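PDB 3HJL: flagellar motor switch protein FliG from Aquifex aeolicus, which probably forms part of the rotor-mounted switch complex (C ring) at the base of the flagellar basal body, which helps set the direction of flagellar rotation. Local coordinates for residues 241-246 with 272-277; 263-268 with 295-300. All blocks are in the same frame, centred on the assembly; numbering follows the deposited sequence.

Interaction 1 of 2, residues 241-246 with 272-277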
ATOM      1  N   GLU A 241      13.302 -33.564   6.616  1.00 59.47           N
ATOM      2  CA  GLU A 241      14.606 -34.042   6.174  1.00 61.31           C
ATOM      3  C   GLU A 241      15.556 -34.306   7.361  1.00 62.63           C
ATOM      4  O   GLU A 241      16.394 -35.206   7.285  1.00 60.48           O
ATOM      5  CB  GLU A 241      15.237 -33.036   5.203  1.00 73.92           C
ATOM      6  CG  GLU A 241      14.449 -32.809   3.885  1.00 84.87           C
ATOM      7  CD  GLU A 241      14.540 -33.975   2.902  1.00 91.12           C
ATOM      8  OE1 GLU A 241      15.514 -34.025   2.118  1.00 90.45           O
ATOM      9  OE2 GLU A 241      13.593 -34.792   2.858  1.00100.80           O
ATOM     10  N   ASP A 242      15.365 -33.588   8.480  1.00 60.18           N
ATOM     11  CA  ASP A 242      16.210 -33.759   9.688  1.00 60.19           C
ATOM     12  C   ASP A 242      15.979 -35.083  10.433  1.00 59.70           C
ATOM     13  O   ASP A 242      16.667 -35.370  11.409  1.00 63.65           O
ATOM     14  CB  ASP A 242      16.023 -32.591  10.677  1.00 54.49           C
ATOM     15  CG  ASP A 242      16.416 -31.250  10.089  1.00 52.22           C
ATOM     16  OD1 ASP A 242      17.466 -31.172   9.398  1.00 56.09           O
ATOM     17  OD2 ASP A 242      15.701 -30.254  10.370  1.00 53.96           O
ATOM     18  N   ILE A 243      15.004 -35.875   9.994  1.00 65.76           N
ATOM     19  CA  ILE A 243      14.818 -37.234  10.515  1.00 66.59           C
ATOM     20  C   ILE A 243      16.107 -38.092  10.343  1.00 68.96           C
ATOM     21  O   ILE A 243      16.377 -38.981  11.155  1.00 73.28           O
ATOM     22  CB  ILE A 243      13.573 -37.914   9.866  1.00 60.14           C
ATOM     23  CG1 ILE A 243      12.287 -37.242  10.378  1.00 66.85           C
ATOM     24  CG2 ILE A 243      13.532 -39.401  10.196  1.00 57.80           C
ATOM     25  CD1 ILE A 243      10.991 -37.749   9.727  1.00 58.18           C
ATOM     26  N   ARG A 244      16.904 -37.782   9.315  1.00 68.86           N
ATOM     27  CA  ARG A 244      18.235 -38.384   9.107  1.00 68.03           C
ATOM     28  C   ARG A 244      19.183 -38.238  10.312  1.00 68.00           C
ATOM     29  O   ARG A 244      20.005 -39.125  10.564  1.00 69.10           O
ATOM     30  CB  ARG A 244      18.929 -37.732   7.906  1.00 72.15           C
ATOM     31  CG  ARG A 244      18.323 -38.015   6.550  1.00 72.27           C
ATOM     32  CD  ARG A 244      19.293 -37.580   5.477  1.00 72.87           C
ATOM     33  NE  ARG A 244      18.730 -37.633   4.131  1.00 72.24           N
ATOM     34  CZ  ARG A 244      17.917 -36.722   3.603  1.00 76.02           C
ATOM     35  NH1 ARG A 244      17.577 -35.619   4.268  1.00 82.61           N
ATOM     36  NH2 ARG A 244      17.476 -36.895   2.361  1.00 76.99           N
ATOM     37  N   LYS A 245      19.114 -37.093  10.997  1.00 64.70           N
ATOM     38  CA  LYS A 245      19.973 -36.813  12.163  1.00 62.87           C
ATOM     39  C   LYS A 245      19.650 -37.691  13.384  1.00 66.70           C
ATOM     40  O   LYS A 245      20.526 -37.942  14.217  1.00 66.72           O
ATOM     41  CB  LYS A 245      19.852 -35.341  12.587  1.00 63.48           C
ATOM     42  CG  LYS A 245      20.274 -34.310  11.539  1.00 61.67           C
ATOM     43  CD  LYS A 245      20.028 -32.897  12.056  1.00 61.10           C
ATOM     44  CE  LYS A 245      20.403 -31.843  11.029  1.00 65.44           C
ATOM     45  NZ  LYS A 245      20.110 -30.457  11.510  1.00 66.00           N
ATOM     46  N   LEU A 246      18.397 -38.138  13.492  1.00 63.62           N
ATOM     47  CA  LEU A 246      17.943 -38.928  14.639  1.00 62.80           C
ATOM     48  C   LEU A 246      18.564 -40.331  14.672  1.00 63.22           C
ATOM     49  O   LEU A 246      18.977 -40.861  13.640  1.00 61.26           O
ATOM     50  CB  LEU A 246      16.408 -39.038  14.635  1.00 53.28           C
ATOM     51  CG  LEU A 246      15.616 -37.726  14.700  1.00 52.76           C
ATOM     52  CD1 LEU A 246      14.135 -38.001  14.676  1.00 47.61           C
ATOM     53  CD2 LEU A 246      15.992 -36.899  15.934  1.00 54.82           C
ATOM     54  N   GLU A 272      14.539 -42.075  -0.147  1.00 65.22           N
ATOM     55  CA  GLU A 272      14.646 -43.512   0.113  1.00 67.34           C
ATOM     56  C   GLU A 272      15.351 -43.843   1.430  1.00 69.58           C
ATOM     57  O   GLU A 272      14.969 -44.799   2.117  1.00 63.98           O
ATOM     58  CB  GLU A 272      15.354 -44.222  -1.059  1.00 66.86           C
ATOM     59  CG  GLU A 272      15.259 -45.755  -1.043  1.00 70.03           C
ATOM     60  CD  GLU A 272      13.820 -46.267  -1.044  1.00 76.98           C
ATOM     61  OE1 GLU A 272      13.533 -47.237  -0.305  1.00 83.61           O
ATOM     62  OE2 GLU A 272      12.970 -45.674  -1.749  1.00 78.77           O
ATOM     63  N   ASP A 273      16.374 -43.062   1.776  1.00 65.53           N
ATOM     64  CA  ASP A 273      17.119 -43.286   3.021  1.00 65.51           C
ATOM     65  C   ASP A 273      16.293 -42.998   4.289  1.00 64.64           C
ATOM     66  O   ASP A 273      16.507 -43.632   5.321  1.00 59.12           O
ATOM     67  CB  ASP A 273      18.438 -42.507   3.028  1.00 70.76           C
ATOM     68  CG  ASP A 273      18.241 -41.005   3.052  1.00 74.40           C
ATOM     69  OD1 ASP A 273      17.637 -40.456   2.107  1.00 66.38           O
ATOM     70  OD2 ASP A 273      18.752 -40.376   3.994  1.00 79.02           O
ATOM     71  N   ILE A 274      15.346 -42.063   4.199  1.00 63.23           N
ATOM     72  CA  ILE A 274      14.431 -41.765   5.308  1.00 61.90           C
ATOM     73  C   ILE A 274      13.337 -42.848   5.392  1.00 64.68           C
ATOM     74  O   ILE A 274      12.899 -43.205   6.490  1.00 61.25           O
ATOM     75  CB  ILE A 274      13.822 -40.325   5.189  1.00 62.27           C
ATOM     76  CG1 ILE A 274      14.934 -39.267   5.300  1.00 61.97           C
ATOM     77  CG2 ILE A 274      12.772 -40.073   6.266  1.00 60.15           C
ATOM     78  CD1 ILE A 274      14.454 -37.837   5.078  1.00 62.26           C
ATOM     79  N   LYS A 275      12.904 -43.369   4.240  1.00 64.68           N
ATOM     80  CA  LYS A 275      12.004 -44.525   4.219  1.00 64.97           C
ATOM     81  C   LYS A 275      12.656 -45.686   4.963  1.00 57.81           C
ATOM     82  O   LYS A 275      12.069 -46.237   5.899  1.00 64.37           O
ATOM     83  CB  LYS A 275      11.681 -44.986   2.791  1.00 66.16           C
ATOM     84  CG  LYS A 275      10.692 -44.150   2.022  1.00 71.35           C
ATOM     85  CD  LYS A 275      10.499 -44.750   0.626  1.00 74.84           C
ATOM     86  CE  LYS A 275       9.344 -44.111  -0.125  1.00 82.71           C
ATOM     87  NZ  LYS A 275       9.124 -44.706  -1.478  1.00 83.23           N
ATOM     88  N   GLN A 276      13.873 -46.041   4.550  1.00 50.49           N
ATOM     89  CA  GLN A 276      14.621 -47.145   5.174  1.00 57.08           C
ATOM     90  C   GLN A 276      14.947 -46.901   6.648  1.00 57.02           C
ATOM     91  O   GLN A 276      15.086 -47.855   7.414  1.00 63.17           O
ATOM     92  CB  GLN A 276      15.918 -47.455   4.401  1.00 62.04           C
ATOM     93  CG  GLN A 276      15.719 -47.993   2.979  1.00 67.04           C
ATOM     94  CD  GLN A 276      14.876 -49.265   2.919  1.00 75.16           C
ATOM     95  OE1 GLN A 276      14.850 -50.066   3.864  1.00 73.09           O
ATOM     96  NE2 GLN A 276      14.179 -49.452   1.799  1.00 77.12           N
ATOM     97  N   LYS A 277      15.062 -45.637   7.039  1.00 62.37           N
ATOM     98  CA  LYS A 277      15.303 -45.277   8.435  1.00 66.13           C
ATOM     99  C   LYS A 277      14.150 -45.727   9.340  1.00 69.50           C
ATOM    100  O   LYS A 277      14.382 -46.224  10.444  1.00 68.90           O
ATOM    101  CB  LYS A 277      15.519 -43.769   8.555  1.00 69.42           C
ATOM    102  CG  LYS A 277      16.017 -43.333   9.898  1.00 70.84           C
ATOM    103  CD  LYS A 277      16.982 -42.160   9.803  1.00 70.90           C
ATOM    104  CE  LYS A 277      17.665 -41.894  11.131  1.00 72.65           C
ATOM    105  NZ  LYS A 277      18.511 -43.034  11.598  1.00 73.47           N
TER
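Arg244 and Ile243, on a 3-10 turn of the all-helical FliG C-terminal domain, pack against Ile274 and Asp273 near the start of helix 272-279. The turn lies in the connection between helices 227-237 and 248-255. The close-packed side is built on Ile274, which is buried. Its CG2 meets Ile243 CG2 at 4.1 Å, its CG1 touches Arg244 CG, and its CD1 lies over the centre of one face of the Arg244 guanidinium, 3.8 Å above the plane. Ile243 continues this apolar side to Val312 and Ile316 of helix 302-320, and Ile274 also touches Phe240. Toward solvent the contact changes to charge. Arg244, exposed and extended from CG to NE, sends NE to Asp273 OD2 at 2.7 Å; the salt bridge is short but its hydrogen bond is weak, bent to 127° at the hydrogen. The guanidinium and carboxylate planes are 23° apart. Glu241 OE1 sits at the edge of the guanidinium, in its plane, and takes weak bonds from NH1 and NH2. One cation thus joins two acids in a salt-bridge network, which probably eases the repulsion between their like charges. From helix 272-279, Lys277 reaches the chain just past the turn: CG is anti to its backbone N (chi1 -169°), and CE lies 3.2 Å from Ile243 O. A last bend at chi4 leaves Lys277 NZ 3.0 Å from Leu246 O, a weak hydrogen bond to the backbone.

Interaction 2 of 2, residues 263-268 with 295-300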
ATOM      1  N   LEU A 263       2.118 -41.976   8.738  1.00 59.52           N
ATOM      2  CA  LEU A 263       3.523 -42.266   8.398  1.00 59.36           C
ATOM      3  C   LEU A 263       3.677 -42.791   6.961  1.00 56.67           C
ATOM      4  O   LEU A 263       4.617 -42.429   6.275  1.00 63.79           O
ATOM      5  CB  LEU A 263       4.125 -43.276   9.389  1.00 56.31           C
ATOM      6  CG  LEU A 263       5.637 -43.511   9.273  1.00 58.91           C
ATOM      7  CD1 LEU A 263       6.390 -42.227   9.590  1.00 54.11           C
ATOM      8  CD2 LEU A 263       6.109 -44.650  10.167  1.00 49.41           C
ATOM      9  N   MET A 264       2.790 -43.689   6.545  1.00 59.08           N
ATOM     10  CA  MET A 264       2.796 -44.205   5.172  1.00 62.43           C
ATOM     11  C   MET A 264       2.698 -43.086   4.150  1.00 60.24           C
ATOM     12  O   MET A 264       3.497 -43.026   3.214  1.00 62.00           O
ATOM     13  CB  MET A 264       1.622 -45.165   4.938  1.00 68.22           C
ATOM     14  CG  MET A 264       1.888 -46.594   5.371  1.00 70.05           C
ATOM     15  SD  MET A 264       0.573 -47.779   5.035  1.00 75.96           S
ATOM     16  CE  MET A 264      -0.155 -47.129   3.551  1.00 79.93           C
ATOM     17  N   ILE A 265       1.698 -42.222   4.338  1.00 59.64           N
ATOM     18  CA  ILE A 265       1.429 -41.089   3.446  1.00 62.08           C
ATOM     19  C   ILE A 265       2.608 -40.114   3.412  1.00 57.24           C
ATOM     20  O   ILE A 265       3.021 -39.677   2.335  1.00 59.08           O
ATOM     21  CB  ILE A 265       0.135 -40.334   3.869  1.00 65.04           C
ATOM     22  CG1 ILE A 265      -1.111 -41.204   3.627  1.00 66.35           C
ATOM     23  CG2 ILE A 265      -0.011 -39.018   3.087  1.00 56.91           C
ATOM     24  CD1 ILE A 265      -1.510 -41.312   2.158  1.00 73.42           C
ATOM     25  N   ALA A 266       3.139 -39.791   4.595  1.00 55.09           N
ATOM     26  CA  ALA A 266       4.331 -38.938   4.739  1.00 57.91           C
ATOM     27  C   ALA A 266       5.531 -39.477   3.979  1.00 53.83           C
ATOM     28  O   ALA A 266       6.298 -38.702   3.394  1.00 59.15           O
ATOM     29  CB  ALA A 266       4.698 -38.786   6.207  1.00 53.01           C
ATOM     30  N   LEU A 267       5.707 -40.796   4.022  1.00 55.19           N
ATOM     31  CA  LEU A 267       6.840 -41.445   3.369  1.00 56.67           C
ATOM     32  C   LEU A 267       6.720 -41.579   1.849  1.00 52.54           C
ATOM     33  O   LEU A 267       7.713 -41.849   1.196  1.00 59.27           O
ATOM     34  CB  LEU A 267       7.151 -42.794   4.024  1.00 52.16           C
ATOM     35  CG  LEU A 267       7.730 -42.744   5.452  1.00 57.71           C
ATOM     36  CD1 LEU A 267       7.929 -44.129   5.969  1.00 52.02           C
ATOM     37  CD2 LEU A 267       9.047 -41.982   5.523  1.00 59.13           C
ATOM     38  N   LEU A 268       5.528 -41.365   1.286  1.00 61.04           N
ATOM     39  CA  LEU A 268       5.352 -41.384  -0.181  1.00 64.74           C
ATOM     40  C   LEU A 268       6.201 -40.316  -0.863  1.00 64.07           C
ATOM     41  O   LEU A 268       6.808 -40.576  -1.901  1.00 70.98           O
ATOM     42  CB  LEU A 268       3.883 -41.175  -0.580  1.00 63.25           C
ATOM     43  CG  LEU A 268       2.884 -42.297  -0.331  1.00 58.88           C
ATOM     44  CD1 LEU A 268       1.487 -41.823  -0.713  1.00 56.54           C
ATOM     45  CD2 LEU A 268       3.261 -43.543  -1.129  1.00 58.15           C
ATOM     46  N   GLU A 295       1.822 -49.133  -1.408  1.00 73.91           N
ATOM     47  CA  GLU A 295       1.389 -49.251  -2.814  1.00 76.70           C
ATOM     48  C   GLU A 295      -0.149 -49.288  -2.917  1.00 77.59           C
ATOM     49  O   GLU A 295      -0.727 -48.778  -3.881  1.00 78.06           O
ATOM     50  CB  GLU A 295       1.997 -50.495  -3.474  1.00 77.78           C
ATOM     51  CG  GLU A 295       1.739 -50.595  -4.995  1.00 78.78           C
ATOM     52  CD  GLU A 295       2.461 -51.766  -5.662  1.00 79.18           C
ATOM     53  OE1 GLU A 295       3.608 -52.069  -5.271  1.00 84.77           O
ATOM     54  OE2 GLU A 295       1.891 -52.362  -6.603  1.00 73.73           O
ATOM     55  N   ALA A 296      -0.795 -49.882  -1.907  1.00 79.07           N
ATOM     56  CA  ALA A 296      -2.262 -49.975  -1.818  1.00 75.69           C
ATOM     57  C   ALA A 296      -3.006 -48.630  -1.795  1.00 77.68           C
ATOM     58  O   ALA A 296      -4.188 -48.579  -2.137  1.00 75.51           O
ATOM     59  CB  ALA A 296      -2.646 -50.780  -0.584  1.00 76.03           C
ATOM     60  N   LEU A 297      -2.330 -47.567  -1.350  1.00 79.14           N
ATOM     61  CA  LEU A 297      -2.931 -46.231  -1.242  1.00 75.55           C
ATOM     62  C   LEU A 297      -3.344 -45.602  -2.581  1.00 76.47           C
ATOM     63  O   LEU A 297      -4.353 -44.896  -2.647  1.00 75.67           O
ATOM     64  CB  LEU A 297      -1.972 -45.277  -0.520  1.00 73.17           C
ATOM     65  CG  LEU A 297      -1.677 -45.548   0.955  1.00 70.21           C
ATOM     66  CD1 LEU A 297      -0.532 -44.671   1.421  1.00 66.17           C
ATOM     67  CD2 LEU A 297      -2.919 -45.333   1.827  1.00 71.33           C
ATOM     68  N   GLY A 298      -2.555 -45.830  -3.630  1.00 74.03           N
ATOM     69  CA  GLY A 298      -2.837 -45.248  -4.940  1.00 71.01           C
ATOM     70  C   GLY A 298      -2.410 -43.787  -4.974  1.00 71.82           C
ATOM     71  O   GLY A 298      -1.601 -43.366  -4.142  1.00 73.70           O
ATOM     72  N   PRO A 299      -2.966 -42.993  -5.915  1.00 71.41           N
ATOM     73  CA  PRO A 299      -2.520 -41.598  -6.047  1.00 70.03           C
ATOM     74  C   PRO A 299      -2.973 -40.693  -4.893  1.00 63.69           C
ATOM     75  O   PRO A 299      -4.171 -40.493  -4.699  1.00 73.62           O
ATOM     76  CB  PRO A 299      -3.152 -41.152  -7.366  1.00 72.10           C
ATOM     77  CG  PRO A 299      -4.363 -42.003  -7.517  1.00 72.74           C
ATOM     78  CD  PRO A 299      -4.028 -43.327  -6.884  1.00 72.12           C
ATOM     79  N   VAL A 300      -2.004 -40.174  -4.142  1.00 64.07           N
ATOM     80  CA  VAL A 300      -2.247 -39.300  -2.990  1.00 62.89           C
ATOM     81  C   VAL A 300      -1.761 -37.898  -3.327  1.00 62.49           C
ATOM     82  O   VAL A 300      -0.658 -37.742  -3.850  1.00 64.48           O
ATOM     83  CB  VAL A 300      -1.472 -39.801  -1.751  1.00 60.61           C
ATOM     84  CG1 VAL A 300      -1.619 -38.828  -0.599  1.00 60.06           C
ATOM     85  CG2 VAL A 300      -1.951 -41.203  -1.353  1.00 57.71           C
TER
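Ile265 and Leu297 both hold their gamma carbon (CG1 and CG) anti to the carbonyl carbon, and in Ile265 a bend at chi2 (-75°) sets CD1 against both Leu297 and Val300. There CD1 is 3.6 Å from Leu297 CD1 and 3.5 Å from Val300 CG2, joining the two residues that flank Gly298 and Pro299. Met264, one residue back on helix 260-268, bends at chi3 (31°) and brings its CE to 3.3 Å from Leu297 CD1, the closest approach of the contact; CE also lies near Leu297 CG and CD2. One turn further along, Leu268 CD1 reaches Val300 CG2 at 3.6 Å, and these two side chains cross at about a right angle. Residues 295-300 run from the end of helix 284-296 into the link to helix 302-320. Gly298, with a positive phi of 78°, is where the chain leaves helical geometry, and Val300 beyond it points back at helix 260-268. Met264 also packs on Phe290 and Met294 of helix 284-296, and Ile265 on Ala308 of helix 302-320. An alanine at Ile265, without CD1 and CG2, would probably open a gap beside helix 260-268 and leave Leu297 CD1 and the Val300 methyls less to pack on. All five cross-contacts are between apolar side chains, so the fit depends on shape and on the exclusion of water, without a directional polar bond between the segments.

Both interactions lie in the FliG C-terminal domain, their centres about 17 Å apart, and their segments alternate along the chain: helix 260-268 of interaction 2 falls between the two segments of interaction 1. Helices 260-268 and 272-279 are consecutive, and the contacts meet where Lys275 CE packs 3.1 Å from Leu267 O. Helix 302-320 is a shared neighbour, touched by Ile243 in one and by Ile265 and Leu268 in the other. Interaction 1 is partly buried and mixes apolar contacts with salt bridges; interaction 2 is a surface contact, yet wholly apolar, with Met264 its buried member.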